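PDB 3A0C: Mannose/sialic acid-binding lectin from Polygonatum cyrtonema, which probably binds mannose and sialic acid through a bulb-type lectin domain of beta-prism II fold that pairs as a dimer. Local coordinates for residues N8-F11 and S15-V18; R23-G28 and V33-G38; P40-N45 and V72-K77; C53-H58 and L63-Q68. All blocks are in the same frame, centred on the assembly; numbering follows the deposited sequence.

Interaction 1 (N8-F11 and S15-V18); sequences NSLF and SLEV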
loop_
_atom_site.group_PDB
_atom_site.type_symbol
_atom_site.label_atom_id
_atom_site.label_comp_id
_atom_site.label_asym_id
_atom_site.label_seq_id
_atom_site.Cartn_x
_atom_site.Cartn_y
_atom_site.Cartn_z
ATOM N N ASN A 8 -9.582 5.709 -6.253
ATOM C CA ASN A 8 -9.930 6.515 -5.103
ATOM C C ASN A 8 -9.247 7.871 -5.118
ATOM O O ASN A 8 -8.348 8.114 -5.914
ATOM C CB ASN A 8 -9.582 5.756 -3.819
ATOM C CG ASN A 8 -10.804 5.498 -2.949
ATOM O OD1 ASN A 8 -11.868 5.119 -3.451
ATOM N ND2 ASN A 8 -10.660 5.706 -1.638
ATOM N N SER A 9 -9.680 8.746 -4.224
ATOM C CA SER A 9 -9.122 10.078 -4.137
ATOM C C SER A 9 -8.941 10.561 -2.711
ATOM O O SER A 9 -9.580 10.077 -1.786
ATOM C CB SER A 9 -10.022 11.052 -4.903
ATOM O OG SER A 9 -9.773 12.394 -4.525
ATOM N N LEU A 10 -8.025 11.502 -2.543
ATOM C CA LEU A 10 -7.759 12.130 -1.254
ATOM C C LEU A 10 -8.283 13.568 -1.389
ATOM O O LEU A 10 -7.597 14.437 -1.926
ATOM C CB LEU A 10 -6.261 12.178 -0.968
ATOM C CG LEU A 10 -5.575 10.984 -0.342
ATOM C CD1 LEU A 10 -4.148 11.401 -0.003
ATOM C CD2 LEU A 10 -6.293 10.566 0.925
ATOM N N PHE A 11 -9.499 13.814 -0.927
ATOM C CA PHE A 11 -10.068 15.142 -1.033
ATOM C C PHE A 11 -9.385 16.133 -0.103
ATOM O O PHE A 11 -8.496 15.760 0.678
ATOM C CB PHE A 11 -11.566 15.077 -0.770
ATOM C CG PHE A 11 -12.300 14.183 -1.730
ATOM C CD1 PHE A 11 -12.486 12.832 -1.447
ATOM C CD2 PHE A 11 -12.756 14.682 -2.948
ATOM C CE1 PHE A 11 -13.115 11.989 -2.368
ATOM C CE2 PHE A 11 -13.384 13.854 -3.877
ATOM C CZ PHE A 11 -13.565 12.507 -3.589
ATOM N N SER A 15 -5.661 12.762 4.360
ATOM C CA SER A 15 -4.262 12.369 4.380
ATOM C C SER A 15 -4.046 10.902 4.702
ATOM O O SER A 15 -4.953 10.220 5.190
ATOM C CB SER A 15 -3.523 13.186 5.427
ATOM O OG SER A 15 -4.033 12.888 6.707
ATOM N N LEU A 16 -2.838 10.425 4.417
ATOM C CA LEU A 16 -2.441 9.044 4.713
ATOM C C LEU A 16 -1.439 9.226 5.839
ATOM O O LEU A 16 -0.774 10.260 5.912
ATOM C CB LEU A 16 -1.740 8.393 3.519
ATOM C CG LEU A 16 -2.445 8.380 2.162
ATOM C CD1 LEU A 16 -1.583 7.596 1.191
ATOM C CD2 LEU A 16 -3.816 7.762 2.271
ATOM N N GLU A 17 -1.318 8.249 6.722
ATOM C CA GLU A 17 -0.383 8.403 7.817
ATOM C C GLU A 17 0.228 7.071 8.145
ATOM O O GLU A 17 -0.453 6.049 8.099
ATOM C CB GLU A 17 -1.110 8.929 9.044
ATOM C CG GLU A 17 -2.069 10.054 8.739
ATOM C CD GLU A 17 -3.304 10.009 9.617
ATOM O OE1 GLU A 17 -3.142 9.908 10.853
ATOM O OE2 GLU A 17 -4.430 10.079 9.070
ATOM N N VAL A 18 1.511 7.087 8.483
ATOM C CA VAL A 18 2.226 5.866 8.834
ATOM C C VAL A 18 3.330 6.244 9.820
ATOM O O VAL A 18 3.780 7.389 9.843
ATOM C CB VAL A 18 2.841 5.172 7.564
ATOM C CG1 VAL A 18 4.045 5.946 7.076
ATOM C CG2 VAL A 18 3.210 3.729 7.870
#

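Interaction 2 (R23-G28 and V33-G38); sequences RLIMQG and VLYDSG. Unlike the reference sequence in segment 23-28: Gln27 (reference Pro).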
loop_
_atom_site.group_PDB
_atom_site.type_symbol
_atom_site.label_atom_id
_atom_site.label_comp_id
_atom_site.label_asym_id
_atom_site.label_seq_id
_atom_site.Cartn_x
_atom_site.Cartn_y
_atom_site.Cartn_z
ATOM N N ARG A 23 2.862 11.936 7.563
ATOM C CA ARG A 23 1.516 12.303 7.132
ATOM C C ARG A 23 1.562 12.938 5.741
ATOM O O ARG A 23 2.205 13.959 5.531
ATOM C CB ARG A 23 0.880 13.316 8.086
ATOM C CG ARG A 23 1.392 13.275 9.504
ATOM C CD ARG A 23 1.809 14.682 9.947
ATOM N NE ARG A 23 1.796 14.839 11.402
ATOM C CZ ARG A 23 2.019 15.987 12.031
ATOM N NH1 ARG A 23 2.284 17.086 11.337
ATOM N NH2 ARG A 23 1.955 16.041 13.353
ATOM N N LEU A 24 0.861 12.322 4.801
ATOM C CA LEU A 24 0.794 12.808 3.437
ATOM C C LEU A 24 -0.587 13.434 3.313
ATOM O O LEU A 24 -1.589 12.719 3.279
ATOM C CB LEU A 24 0.928 11.638 2.469
ATOM C CG LEU A 24 0.954 11.989 0.991
ATOM C CD1 LEU A 24 2.143 12.891 0.680
ATOM C CD2 LEU A 24 1.028 10.712 0.199
ATOM N N ILE A 25 -0.630 14.758 3.225
ATOM C CA ILE A 25 -1.896 15.474 3.165
ATOM C C ILE A 25 -2.217 16.297 1.915
ATOM O O ILE A 25 -1.345 16.925 1.305
ATOM C CB ILE A 25 -2.039 16.396 4.410
ATOM C CG1 ILE A 25 -3.390 17.116 4.387
ATOM C CG2 ILE A 25 -0.931 17.422 4.430
ATOM C CD1 ILE A 25 -3.705 17.864 5.658
ATOM N N MET A 26 -3.493 16.269 1.534
ATOM C CA MET A 26 -3.991 17.034 0.396
ATOM C C MET A 26 -4.587 18.273 1.053
ATOM O O MET A 26 -5.745 18.278 1.452
ATOM C CB MET A 26 -5.073 16.246 -0.344
ATOM C CG MET A 26 -5.732 16.989 -1.497
ATOM S SD MET A 26 -4.629 17.425 -2.859
ATOM C CE MET A 26 -4.258 19.158 -2.459
ATOM N N GLN A 27 -3.777 19.317 1.169
ATOM C CA GLN A 27 -4.190 20.551 1.825
ATOM C C GLN A 27 -5.237 21.367 1.099
ATOM O O GLN A 27 -5.512 21.154 -0.080
ATOM C CB GLN A 27 -2.965 21.414 2.077
ATOM C CG GLN A 27 -1.999 20.777 3.057
ATOM C CD GLN A 27 -0.677 21.493 3.116
ATOM O OE1 GLN A 27 0.180 21.162 3.928
ATOM N NE2 GLN A 27 -0.493 22.475 2.239
ATOM N N GLY A 28 -5.818 22.312 1.824
ATOM C CA GLY A 28 -6.842 23.167 1.252
ATOM C C GLY A 28 -6.330 24.189 0.254
ATOM O O GLY A 28 -7.111 24.756 -0.507
ATOM N N VAL A 33 1.522 17.865 0.161
ATOM C CA VAL A 33 2.785 17.765 0.875
ATOM C C VAL A 33 2.939 16.635 1.903
ATOM O O VAL A 33 1.981 16.212 2.559
ATOM C CB VAL A 33 3.110 19.144 1.535
ATOM C CG1 VAL A 33 1.832 19.894 1.828
ATOM C CG2 VAL A 33 3.904 18.954 2.804
ATOM N N LEU A 34 4.172 16.155 2.026
ATOM C CA LEU A 34 4.521 15.086 2.958
ATOM C C LEU A 34 5.151 15.684 4.207
ATOM O O LEU A 34 6.147 16.390 4.113
ATOM C CB LEU A 34 5.516 14.126 2.293
ATOM C CG LEU A 34 6.157 13.040 3.151
ATOM C CD1 LEU A 34 5.101 12.176 3.809
ATOM C CD2 LEU A 34 7.044 12.197 2.268
ATOM N N TYR A 35 4.570 15.411 5.373
ATOM C CA TYR A 35 5.101 15.934 6.627
ATOM C C TYR A 35 5.808 14.889 7.462
ATOM O O TYR A 35 5.372 13.742 7.537
ATOM C CB TYR A 35 3.987 16.540 7.465
ATOM C CG TYR A 35 3.515 17.863 6.929
ATOM C CD1 TYR A 35 4.268 19.016 7.117
ATOM C CD2 TYR A 35 2.331 17.959 6.207
ATOM C CE1 TYR A 35 3.856 20.245 6.595
ATOM C CE2 TYR A 35 1.906 19.179 5.678
ATOM C CZ TYR A 35 2.681 20.319 5.876
ATOM O OH TYR A 35 2.311 21.521 5.326
ATOM N N ASP A 36 6.905 15.299 8.091
ATOM C CA ASP A 36 7.682 14.425 8.960
ATOM C C ASP A 36 7.774 15.163 10.285
ATOM O O ASP A 36 8.581 16.074 10.432
ATOM C CB ASP A 36 9.088 14.203 8.399
ATOM C CG ASP A 36 9.905 13.224 9.235
ATOM O OD1 ASP A 36 9.514 12.956 10.396
ATOM O OD2 ASP A 36 10.940 12.737 8.735
ATOM N N SER A 37 6.933 14.773 11.237
ATOM C CA SER A 37 6.887 15.414 12.553
ATOM C C SER A 37 6.632 16.922 12.480
ATOM O O SER A 37 7.160 17.682 13.296
ATOM C CB SER A 37 8.186 15.170 13.321
ATOM O OG SER A 37 8.295 13.821 13.727
ATOM N N GLY A 38 5.839 17.356 11.506
ATOM C CA GLY A 38 5.560 18.772 11.386
ATOM C C GLY A 38 6.463 19.470 10.402
ATOM O O GLY A 38 6.267 20.635 10.105
#

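Interaction 3 (P40-N45 and V72-K77); sequences PVWASN and VIWQTK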
loop_
_atom_site.group_PDB
_atom_site.type_symbol
_atom_site.label_atom_id
_atom_site.label_comp_id
_atom_site.label_asym_id
_atom_site.label_seq_id
_atom_site.Cartn_x
_atom_site.Cartn_y
_atom_site.Cartn_z
ATOM N N PRO A 40 7.849 19.804 6.584
ATOM C CA PRO A 40 7.548 19.400 5.210
ATOM C C PRO A 40 8.825 18.884 4.529
ATOM O O PRO A 40 9.778 19.641 4.330
ATOM C CB PRO A 40 7.013 20.684 4.581
ATOM C CG PRO A 40 7.697 21.759 5.354
ATOM C CD PRO A 40 7.643 21.252 6.766
ATOM N N VAL A 41 8.842 17.590 4.196
ATOM C CA VAL A 41 9.997 16.961 3.545
ATOM C C VAL A 41 9.766 16.797 2.049
ATOM O O VAL A 41 10.701 16.514 1.304
ATOM C CB VAL A 41 10.298 15.562 4.134
ATOM C CG1 VAL A 41 10.431 15.651 5.635
ATOM C CG2 VAL A 41 9.195 14.577 3.739
ATOM N N TRP A 42 8.520 16.959 1.613
ATOM C CA TRP A 42 8.185 16.834 0.194
ATOM C C TRP A 42 6.856 17.521 -0.128
ATOM O O TRP A 42 5.971 17.593 0.726
ATOM C CB TRP A 42 8.102 15.355 -0.220
ATOM C CG TRP A 42 7.918 15.188 -1.702
ATOM C CD1 TRP A 42 8.901 15.046 -2.645
ATOM C CD2 TRP A 42 6.674 15.217 -2.419
ATOM N NE1 TRP A 42 8.343 14.988 -3.906
ATOM C CE2 TRP A 42 6.980 15.093 -3.794
ATOM C CE3 TRP A 42 5.332 15.337 -2.030
ATOM C CZ2 TRP A 42 5.991 15.086 -4.786
ATOM C CZ3 TRP A 42 4.346 15.331 -3.015
ATOM C CH2 TRP A 42 4.684 15.206 -4.381
ATOM N N ALA A 43 6.717 18.012 -1.360
ATOM C CA ALA A 43 5.485 18.680 -1.773
ATOM C C ALA A 43 5.374 18.797 -3.284
ATOM O O ALA A 43 6.388 18.790 -3.990
ATOM C CB ALA A 43 5.408 20.065 -1.136
ATOM N N SER A 44 4.139 18.879 -3.775
ATOM C CA SER A 44 3.887 19.028 -5.206
ATOM C C SER A 44 4.112 20.494 -5.589
ATOM O O SER A 44 4.128 20.837 -6.764
ATOM C CB SER A 44 2.457 18.619 -5.549
ATOM O OG SER A 44 1.536 19.420 -4.840
ATOM N N ASN A 45 4.280 21.356 -4.590
ATOM C CA ASN A 45 4.532 22.773 -4.835
ATOM C C ASN A 45 3.423 23.470 -5.600
ATOM O O ASN A 45 3.676 24.425 -6.335
ATOM C CB ASN A 45 5.841 22.959 -5.610
ATOM C CG ASN A 45 7.064 22.523 -4.819
ATOM O OD1 ASN A 45 7.232 22.905 -3.665
ATOM N ND2 ASN A 45 7.931 21.729 -5.443
ATOM N N VAL A 72 -6.531 20.279 -14.349
ATOM C CA VAL A 72 -5.330 19.495 -14.029
ATOM C C VAL A 72 -4.243 20.396 -13.485
ATOM O O VAL A 72 -3.492 20.993 -14.238
ATOM C CB VAL A 72 -4.764 18.765 -15.270
ATOM C CG1 VAL A 72 -3.481 18.002 -14.893
ATOM C CG2 VAL A 72 -5.812 17.815 -15.831
ATOM N N ILE A 73 -4.166 20.483 -12.165
ATOM C CA ILE A 73 -3.182 21.327 -11.491
ATOM C C ILE A 73 -1.786 20.689 -11.411
ATOM O O ILE A 73 -0.775 21.393 -11.442
ATOM C CB ILE A 73 -3.652 21.653 -10.047
ATOM C CG1 ILE A 73 -4.979 22.420 -10.084
ATOM C CG2 ILE A 73 -2.579 22.413 -9.298
ATOM C CD1 ILE A 73 -4.967 23.664 -10.891
ATOM N N TRP A 74 -1.743 19.358 -11.333
ATOM C CA TRP A 74 -0.490 18.615 -11.193
ATOM C C TRP A 74 -0.747 17.143 -11.540
ATOM O O TRP A 74 -1.854 16.642 -11.351
ATOM C CB TRP A 74 -0.013 18.740 -9.738
ATOM C CG TRP A 74 1.254 18.029 -9.365
ATOM C CD1 TRP A 74 2.508 18.556 -9.349
ATOM C CD2 TRP A 74 1.381 16.674 -8.896
ATOM N NE1 TRP A 74 3.411 17.622 -8.897
ATOM C CE2 TRP A 74 2.745 16.458 -8.613
ATOM C CE3 TRP A 74 0.472 15.626 -8.689
ATOM C CZ2 TRP A 74 3.225 15.234 -8.135
ATOM C CZ3 TRP A 74 0.948 14.416 -8.215
ATOM C CH2 TRP A 74 2.313 14.230 -7.943
ATOM N N GLN A 75 0.276 16.458 -12.044
ATOM C CA GLN A 75 0.150 15.053 -12.413
ATOM C C GLN A 75 1.520 14.413 -12.556
ATOM O O GLN A 75 2.478 15.064 -12.958
ATOM C CB GLN A 75 -0.595 14.908 -13.743
ATOM C CG GLN A 75 0.179 15.462 -14.920
ATOM C CD GLN A 75 -0.574 15.343 -16.220
ATOM O OE1 GLN A 75 -0.962 14.245 -16.616
ATOM N NE2 GLN A 75 -0.787 16.474 -16.900
ATOM N N THR A 76 1.613 13.130 -12.238
ATOM C CA THR A 76 2.891 12.449 -12.357
ATOM C C THR A 76 3.022 11.998 -13.805
ATOM O O THR A 76 4.113 11.645 -14.272
ATOM C CB THR A 76 2.957 11.218 -11.435
ATOM O OG1 THR A 76 2.033 10.226 -11.898
ATOM C CG2 THR A 76 2.583 11.600 -10.033
ATOM N N LYS A 77 1.887 12.023 -14.500
ATOM C CA LYS A 77 1.793 11.619 -15.904
ATOM C C LYS A 77 2.349 10.209 -16.151
ATOM O O LYS A 77 2.826 9.892 -17.228
ATOM C CB LYS A 77 2.506 12.643 -16.786
ATOM C CG LYS A 77 2.304 12.420 -18.270
ATOM C CD LYS A 77 2.702 13.648 -19.074
ATOM C CE LYS A 77 2.798 13.323 -20.556
ATOM N NZ LYS A 77 3.025 14.544 -21.375
#

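Interaction 4 (C53-H58 and L63-Q68); sequences CRLTLH and LVIYDQ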
loop_
_atom_site.group_PDB
_atom_site.type_symbol
_atom_site.label_atom_id
_atom_site.label_comp_id
_atom_site.label_asym_id
_atom_site.label_seq_id
_atom_site.Cartn_x
_atom_site.Cartn_y
_atom_site.Cartn_z
ATOM N N CYS A 53 -9.155 21.236 -4.035
ATOM C CA CYS A 53 -8.401 20.188 -4.724
ATOM C C CYS A 53 -8.572 18.788 -4.115
ATOM O O CYS A 53 -8.929 18.634 -2.941
ATOM C CB CYS A 53 -6.904 20.516 -4.746
ATOM S SG CYS A 53 -6.399 21.733 -5.998
ATOM N N ARG A 54 -8.318 17.783 -4.950
ATOM C CA ARG A 54 -8.378 16.380 -4.562
ATOM C C ARG A 54 -7.252 15.689 -5.318
ATOM O O ARG A 54 -6.884 16.110 -6.404
ATOM C CB ARG A 54 -9.716 15.749 -4.945
ATOM C CG ARG A 54 -9.992 15.697 -6.431
ATOM C CD ARG A 54 -11.358 15.090 -6.715
ATOM N NE ARG A 54 -11.901 15.517 -8.005
ATOM C CZ ARG A 54 -11.572 14.984 -9.174
ATOM N NH1 ARG A 54 -10.698 13.986 -9.238
ATOM N NH2 ARG A 54 -12.120 15.453 -10.280
ATOM N N LEU A 55 -6.684 14.652 -4.725
ATOM C CA LEU A 55 -5.613 13.908 -5.371
ATOM C C LEU A 55 -6.217 12.586 -5.802
ATOM O O LEU A 55 -6.596 11.772 -4.971
ATOM C CB LEU A 55 -4.459 13.658 -4.395
ATOM C CG LEU A 55 -3.322 12.815 -4.985
ATOM C CD1 LEU A 55 -2.300 13.703 -5.687
ATOM C CD2 LEU A 55 -2.672 12.016 -3.877
ATOM N N THR A 56 -6.312 12.370 -7.102
ATOM C CA THR A 56 -6.899 11.153 -7.609
ATOM C C THR A 56 -5.851 10.251 -8.239
ATOM O O THR A 56 -5.001 10.719 -8.998
ATOM C CB THR A 56 -7.972 11.468 -8.679
ATOM O OG1 THR A 56 -8.929 12.390 -8.149
ATOM C CG2 THR A 56 -8.688 10.215 -9.100
ATOM N N LEU A 57 -5.893 8.964 -7.890
ATOM C CA LEU A 57 -5.005 7.981 -8.508
ATOM C C LEU A 57 -5.903 7.171 -9.470
ATOM O O LEU A 57 -6.743 6.394 -9.038
ATOM C CB LEU A 57 -4.371 7.046 -7.464
ATOM C CG LEU A 57 -3.534 5.891 -8.050
ATOM C CD1 LEU A 57 -2.409 6.453 -8.881
ATOM C CD2 LEU A 57 -2.974 5.015 -6.952
ATOM N N HIS A 58 -5.740 7.378 -10.770
ATOM C CA HIS A 58 -6.541 6.682 -11.777
ATOM C C HIS A 58 -6.121 5.231 -11.950
ATOM O O HIS A 58 -5.026 4.839 -11.543
ATOM C CB HIS A 58 -6.425 7.402 -13.121
ATOM C CG HIS A 58 -6.936 8.805 -13.092
ATOM N ND1 HIS A 58 -8.272 9.100 -12.935
ATOM C CD2 HIS A 58 -6.289 9.993 -13.147
ATOM C CE1 HIS A 58 -8.427 10.412 -12.894
ATOM N NE2 HIS A 58 -7.239 10.978 -13.020
ATOM N N LEU A 63 -1.311 9.740 -11.296
ATOM C CA LEU A 63 -1.706 10.433 -10.075
ATOM C C LEU A 63 -1.893 11.916 -10.434
ATOM O O LEU A 63 -0.936 12.593 -10.825
ATOM C CB LEU A 63 -0.618 10.265 -9.025
ATOM C CG LEU A 63 -0.947 10.800 -7.643
ATOM C CD1 LEU A 63 -2.132 10.054 -7.045
ATOM C CD2 LEU A 63 0.280 10.637 -6.789
ATOM N N VAL A 64 -3.118 12.419 -10.290
ATOM C CA VAL A 64 -3.441 13.792 -10.668
ATOM C C VAL A 64 -4.091 14.653 -9.585
ATOM O O VAL A 64 -4.866 14.153 -8.770
ATOM C CB VAL A 64 -4.398 13.766 -11.886
ATOM C CG1 VAL A 64 -4.601 15.170 -12.445
ATOM C CG2 VAL A 64 -3.864 12.796 -12.933
ATOM N N ILE A 65 -3.764 15.948 -9.579
ATOM C CA ILE A 65 -4.368 16.888 -8.634
ATOM C C ILE A 65 -5.336 17.742 -9.464
ATOM O O ILE A 65 -4.939 18.346 -10.452
ATOM C CB ILE A 65 -3.320 17.827 -7.952
ATOM C CG1 ILE A 65 -2.507 17.063 -6.901
ATOM C CG2 ILE A 65 -4.030 19.001 -7.259
ATOM C CD1 ILE A 65 -1.440 17.909 -6.222
ATOM N N TYR A 66 -6.605 17.766 -9.072
ATOM C CA TYR A 66 -7.626 18.533 -9.778
ATOM C C TYR A 66 -8.170 19.630 -8.855
ATOM O O TYR A 66 -8.340 19.403 -7.659
ATOM C CB TYR A 66 -8.792 17.615 -10.170
ATOM C CG TYR A 66 -8.511 16.550 -11.215
ATOM C CD1 TYR A 66 -8.467 16.865 -12.570
ATOM C CD2 TYR A 66 -8.332 15.218 -10.846
ATOM C CE1 TYR A 66 -8.252 15.877 -13.538
ATOM C CE2 TYR A 66 -8.115 14.219 -11.805
ATOM C CZ TYR A 66 -8.072 14.554 -13.148
ATOM O OH TYR A 66 -7.810 13.578 -14.090
ATOM N N ASP A 67 -8.452 20.815 -9.384
ATOM C CA ASP A 67 -9.004 21.855 -8.525
ATOM C C ASP A 67 -10.489 21.579 -8.416
ATOM O O ASP A 67 -10.952 20.515 -8.801
ATOM C CB ASP A 67 -8.779 23.255 -9.102
ATOM C CG ASP A 67 -9.487 23.467 -10.428
ATOM O OD1 ASP A 67 -10.426 22.707 -10.736
ATOM O OD2 ASP A 67 -9.111 24.403 -11.165
ATOM N N GLN A 68 -11.247 22.539 -7.911
ATOM C CA GLN A 68 -12.686 22.355 -7.756
ATOM C C GLN A 68 -13.410 22.405 -9.095
ATOM O O GLN A 68 -14.546 21.938 -9.200
ATOM C CB GLN A 68 -13.254 23.420 -6.812
ATOM C CG GLN A 68 -14.473 22.965 -6.025
ATOM C CD GLN A 68 -14.861 23.952 -4.926
ATOM O OE1 GLN A 68 -15.228 25.096 -5.198
ATOM N NE2 GLN A 68 -14.774 23.508 -3.678
#

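Interaction 1 (N8-F11 and S15-V18)
Leu10 and Leu16 meet inside a beta-prism II domain, where the edge strand 9-10 of one antiparallel sheet comes close to the edge strand 15-18 of another, near the centre of the chain. The turn between them carries the chain from one wall of the prism to the next. The two strands are not paired with each other: their closest CA atoms, those of Leu10 and Ser15, are 6.6 Å apart. Each is instead an outermost strand, bound to its own sheet. Leu10 and Asn8 exchange backbone hydrogen bonds with Leu55 and Leu57, while Leu16 bonds to Leu24.

The contact between the strands is apolar. The two leucines slant against each other, branch against branch: Leu10 CD2 lies 4.0 Å from Leu16 CD2, and Leu10 CD1 lies 4.1 Å from Leu16 CG. Leu10 directs its CB at the opposing strand. Leu16 does not, and it reaches the contact because CG stands opposite the carbonyl carbon, beside the backbone N (chi1 -54°). Both residues are buried, and Leu16 also packs on Leu87 and Leu89 of strand 86-89, so that side chains of three sheets converge here. The area lost between the segments, 120 Å² in all, is small, as expected where two strand edges meet through a few methyl groups.

Polar groups have a lesser part. Ser9 turns from this interface to its own sheet, where its OG makes a weak hydrogen bond to Leu55 O. The backbone atom of strand 15-18 nearest to Leu10 is Ser15 N, 4.1 Å from Leu10 CD2.

Interaction 2 (R23-G28 and V33-G38)
Arg23, Leu24 and Ile25 pair with Tyr35, Leu34 and Val33 as antiparallel strands whose axes approach to 4.7 Å with N-to-C directions at 147°, the hydrogen-bonded pairs Arg23-Tyr35 and Ile25-Val33 flanking the non-hydrogen-bonded Leu24-Leu34. The straightest bond runs from Tyr35 N to Arg23 O (2.8 Å).

On the face that bears Tyr35, the phenol OH donates to Gln27 OE1 at 2.6 Å, within the plane of the amide carbonyl. Gln27 CG stands anti to the carbonyl carbon (chi1 -65°) with the chain extended beyond it, carrying OE1 to the phenol and close against Val33 CG1. The amide and ring planes are 30° apart, and OE1 lies at the ring's edge, in its plane. Ile25 CG2 touches the same rim, 3.6 Å from Tyr35 CE2.

Gln27 (proline in the reference sequence), Asp29, Val33 and Tyr35 fit the QxDxNxVxY mannose signature of bulb lectins, consistent with a sugar site on this beta-prism II hairpin. Arg23 CD lies 3.8 Å from Tyr35 CB, and Gly38 N sits over a guanidinium face.

The other sheet face is apolar: Leu24 CD1 packs 3.9 Å from Leu34 CB, and both leucines touch Leu89 and Val95.

Interaction 3 (P40-N45 and V72-K77)
Ser44 OG is gripped by two hydrogen bonds, to Thr46 OG1 and to the backbone N of Phe32, while the CB of the same residue rests on the indole of Trp74. The torsion explains this split: OG lies between the backbone N and the carbonyl carbon (chi1 60°), which leaves the methylene to meet the ring. CB is 3.7 Å from the centroid of the five-membered ring of Trp74 and only 11° off its normal, a CH-pi contact over the face. The nearest ring atom is Trp74 NE1, 3.6 Å from Ser44 CB. The backbone N of Thr76 lies over the opposite face, toward the rim, so the indole is flanked on both sides.

A second touch joins the two indoles, which approach from opposite directions. Trp42 offers its edge, with CH2 4.0 Å from Trp74 CZ2, and the pair does not stack. The tryptophans occupy matching places in two sheets of the beta prism: each is the second residue of a classic beta bulge, Val41 and Trp42 facing Leu34, Ile73 and Trp74 facing Ile65. Around them, Trp42 packs on Thr105 of the second subunit and Thr76 on Trp103 of that subunit.

All the direct contact is thus CH-pi and apolar, with the serine oxygen satisfied elsewhere; that oxygen probably also polarises the CB hydrogens slightly, which would suit their place over an electron-rich indole.

Interaction 4 (C53-H58 and L63-Q68)
Thr56 and Val64 form the tightest backbone pair of this hairpin: Thr56 N to Val64 O and Val64 N to Thr56 O are both 2.8 Å, the second bond nearly straight. The flanking Arg54-Tyr66 pair is bonded both ways but longer. Between side chains, His58 NE2 and Tyr66 OH share a bent hydrogen bond of 2.9 Å in which either may donate. Their rings meet rim to rim, planes at 80°.

Arg54 CG lies between the backbone N and the carbonyl carbon (chi1 64°) and the chain runs extended to NE, which brings the guanidinium alongside Thr56 and Tyr66. NH1 of Arg54 donates to Thr56 OG1 at 2.6 Å, in the guanidinium plane but bent. A guanidinium face lies against CB and CG of Tyr66, the planes 34° apart, with NH1 beside CD2; NH2 makes a weak bond to Asn70.

This is the central hairpin of a four-stranded beta-prism sheet. His58, Val64 and Tyr66 occupy the Gln, Val and Tyr positions of the bulb-lectin QxDxNxVxY signature, which is therefore degenerate here, and sugar binding at this hairpin is not established.

On the other sheet face Leu63 CD1 wedges beside Leu55, 3.6 Å from its CG, and 3.8 Å from Leu57 CB, while Leu55 CD1 meets Ile65 CG1 at 3.6 Å. All three leucines touch Leu87. Just before strand 54-57, Cys53, joined by a disulfide to Cys30, sets its SG 3.8 Å from Ile65 CG2.

Interactions 2 and 4 are the hairpins at the centre of two prism walls, 16 Å apart between centres; they touch where Met26 CE packs 3.8 Å from Cys53 CB, close to the Cys30-Cys53 bridge. Interactions 1 and 3 join the outer strands of the same two sheets, and their centres lie 14 Å apart. Backbone bonds link each to the hairpins: Leu16 N to Leu24 O and Leu10 N to Leu55 O, both 2.8 Å, for interaction 1; Leu34 N to Trp42 O (2.6 Å) and Ile65 N to Trp74 O (2.7 Å) for interaction 3. The presumed sugar site lies on the Tyr35 face of interaction 2.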